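PDB 5LQ5: probable ABC transporter phosphite binding protein PhnD1, which binds inorganic phosphite strongly, and methylphosphonate and phosphate only very weakly, probably as the solute-binding component of an ABC transporter. Local coordinates for residues Leu117-Gly122 with Tyr135-Ala140. Residues are numbered along the deposited sequence; the frame is centred on the assembly and turned at random.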
loop_
_atom_site.group_PDB
_atom_site.type_symbol
_atom_site.label_atom_id
_atom_site.label_comp_id
_atom_site.label_asym_id
_atom_site.label_seq_id
_atom_site.Cartn_x
_atom_site.Cartn_y
_atom_site.Cartn_z
ATOM N N LEU A 117 11.610 22.419 5.433
ATOM C CA LEU A 117 10.507 22.026 6.312
ATOM C C LEU A 117 10.834 20.671 6.899
ATOM O O LEU A 117 11.677 19.928 6.366
ATOM C CB LEU A 117 9.177 21.960 5.568
ATOM C CG LEU A 117 8.637 23.277 4.997
ATOM C CD1 LEU A 117 7.297 23.018 4.315
ATOM C CD2 LEU A 117 8.478 24.326 6.084
ATOM N N ARG A 118 10.156 20.347 7.989
ATOM C CA ARG A 118 10.211 19.014 8.585
ATOM C C ARG A 118 9.251 18.107 7.800
ATOM O O ARG A 118 8.038 18.357 7.761
ATOM C CB ARG A 118 9.839 19.065 10.058
ATOM C CG ARG A 118 10.794 19.894 10.906
ATOM C CD ARG A 118 10.224 20.152 12.293
ATOM N NE ARG A 118 8.891 20.729 12.168
ATOM C CZ ARG A 118 7.951 20.669 13.101
ATOM N NH1 ARG A 118 8.200 20.082 14.237
ATOM N NH2 ARG A 118 6.764 21.183 12.884
ATOM N N PHE A 119 9.794 17.099 7.127
ATOM C CA PHE A 119 9.022 16.288 6.153
ATOM C C PHE A 119 9.088 14.819 6.562
ATOM O O PHE A 119 10.149 14.311 6.935
ATOM C CB PHE A 119 9.572 16.448 4.723
ATOM C CG PHE A 119 8.767 15.735 3.698
ATOM C CD1 PHE A 119 7.694 16.363 3.092
ATOM C CD2 PHE A 119 9.001 14.406 3.416
ATOM C CE1 PHE A 119 6.890 15.695 2.173
ATOM C CE2 PHE A 119 8.224 13.730 2.495
ATOM C CZ PHE A 119 7.155 14.358 1.892
ATOM N N THR A 120 7.939 14.149 6.513
ATOM C CA THR A 120 7.891 12.686 6.731
ATOM C C THR A 120 7.248 11.944 5.540
ATOM O O THR A 120 6.209 12.325 5.015
ATOM C CB THR A 120 7.197 12.282 8.033
ATOM O OG1 THR A 120 7.404 10.877 8.281
ATOM C CG2 THR A 120 5.699 12.591 8.045
ATOM N N PHE A 121 7.897 10.872 5.153
ATOM C CA PHE A 121 7.345 9.856 4.315
ATOM C C PHE A 121 6.611 8.831 5.181
ATOM O O PHE A 121 6.623 8.877 6.421
ATOM C CB PHE A 121 8.482 9.108 3.608
ATOM C CG PHE A 121 9.266 9.933 2.610
ATOM C CD1 PHE A 121 8.723 10.303 1.392
ATOM C CD2 PHE A 121 10.549 10.317 2.891
ATOM C CE1 PHE A 121 9.472 10.998 0.475
ATOM C CE2 PHE A 121 11.284 11.039 1.990
ATOM C CZ PHE A 121 10.748 11.379 0.799
ATOM N N GLY A 122 5.954 7.906 4.521
ATOM C CA GLY A 122 5.472 6.679 5.141
ATOM C C GLY A 122 6.595 5.663 5.351
ATOM O O GLY A 122 7.738 6.030 5.589
ATOM N N TYR A 135 10.620 10.197 -5.862
ATOM C CA TYR A 135 10.798 10.364 -7.302
ATOM C C TYR A 135 10.323 11.740 -7.778
ATOM O O TYR A 135 11.040 12.434 -8.501
ATOM C CB TYR A 135 10.079 9.221 -8.051
ATOM C CG TYR A 135 10.178 9.222 -9.542
ATOM C CD1 TYR A 135 11.350 8.817 -10.177
ATOM C CD2 TYR A 135 9.078 9.519 -10.310
ATOM C CE1 TYR A 135 11.421 8.784 -11.558
ATOM C CE2 TYR A 135 9.117 9.475 -11.682
ATOM C CZ TYR A 135 10.286 9.099 -12.296
ATOM O OH TYR A 135 10.300 9.062 -13.656
ATOM N N PHE A 136 9.120 12.117 -7.377
ATOM C CA PHE A 136 8.528 13.411 -7.790
ATOM C C PHE A 136 9.244 14.609 -7.179
ATOM O O PHE A 136 9.518 15.618 -7.859
ATOM C CB PHE A 136 7.039 13.464 -7.530
ATOM C CG PHE A 136 6.239 12.438 -8.294
ATOM C CD1 PHE A 136 6.363 12.288 -9.675
ATOM C CD2 PHE A 136 5.369 11.615 -7.609
ATOM C CE1 PHE A 136 5.614 11.329 -10.348
ATOM C CE2 PHE A 136 4.618 10.659 -8.273
ATOM C CZ PHE A 136 4.735 10.507 -9.643
ATOM N N LEU A 137 9.594 14.485 -5.902
ATOM C CA LEU A 137 10.398 15.519 -5.224
ATOM C C LEU A 137 11.688 15.771 -6.004
ATOM O O LEU A 137 12.062 16.913 -6.319
ATOM C CB LEU A 137 10.736 15.114 -3.789
ATOM C CG LEU A 137 9.589 15.318 -2.797
ATOM C CD1 LEU A 137 9.770 14.455 -1.561
ATOM C CD2 LEU A 137 9.466 16.778 -2.394
ATOM N N ASN A 138 12.361 14.682 -6.341
ATOM C CA ASN A 138 13.627 14.738 -7.087
ATOM C C ASN A 138 13.468 15.399 -8.448
ATOM O O ASN A 138 14.320 16.168 -8.866
ATOM C CB ASN A 138 14.255 13.357 -7.252
ATOM C CG ASN A 138 14.812 12.770 -5.961
ATOM O OD1 ASN A 138 14.855 13.384 -4.882
ATOM N ND2 ASN A 138 15.202 11.535 -6.061
ATOM N N GLN A 139 12.356 15.141 -9.107
ATOM C CA GLN A 139 12.064 15.788 -10.401
ATOM C C GLN A 139 11.918 17.296 -10.260
ATOM O O GLN A 139 12.306 18.035 -11.152
ATOM C CB GLN A 139 10.811 15.209 -11.019
ATOM C CG GLN A 139 11.050 13.840 -11.657
ATOM C CD GLN A 139 9.861 13.330 -12.433
ATOM O OE1 GLN A 139 8.708 13.578 -12.072
ATOM N NE2 GLN A 139 10.132 12.603 -13.515
ATOM N N ALA A 140 11.383 17.722 -9.120
ATOM C CA ALA A 140 11.310 19.177 -8.732
ATOM C C ALA A 140 12.625 19.803 -8.190
ATOM O O ALA A 140 12.649 20.982 -7.807
ATOM C CB ALA A 140 10.218 19.366 -7.695
#
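Leu-137 meets Phe-119 and Phe-121 through a single methyl group, a spare example of a helix meeting a beta-strand through one aliphatic branch. Its CD1 lies 4.0 Å from Phe-121 CZ and equally near CE1 of that ring, with Phe-119 CZ at 4.3 Å from the same methyl. Both rings are met obliquely. The two phenylalanines come from alternate positions of one strand and are fitted closely together: Phe-119 turns its edge to Phe-121, setting CE2 3.5 Å above the plane of that ring, over its centre. With CG anti to the carbonyl carbon (chi1 -66°), Phe-121 swings its ring toward the helix, although its CB is not aimed there.

Beyond this cluster of three side chains the interface thins quickly. Leu-137 CD2 stays more than 5 Å from either ring, the two segments bury just 86 Å² between them, and the nearest CA atoms, those of Phe-119 and Leu-137, are 11.5 Å apart. The exposed Gln-139 and the partly exposed Tyr-135 belong to the side of the helix turned from the strand. On the other face of the strand, Thr-120 packs against helix 158-167, and its OG1 donates to a lone pair of Phe-121 O in the carbonyl plane (2.8 Å).

The contact joins the first two elements of a beta-alpha-beta unit, strand 119-121, helix 127-139 and strand 153-154, in one of the two sheets of this periplasmic binding protein. The phosphite ion lies about 10 Å from the side chain of Phe-121. Phe-147 stacks on Phe-119, Pro-133 of helix 127-139 also touches Phe-121, and strand 119-121 runs parallel to both its neighbours, 153-154 and 172-176.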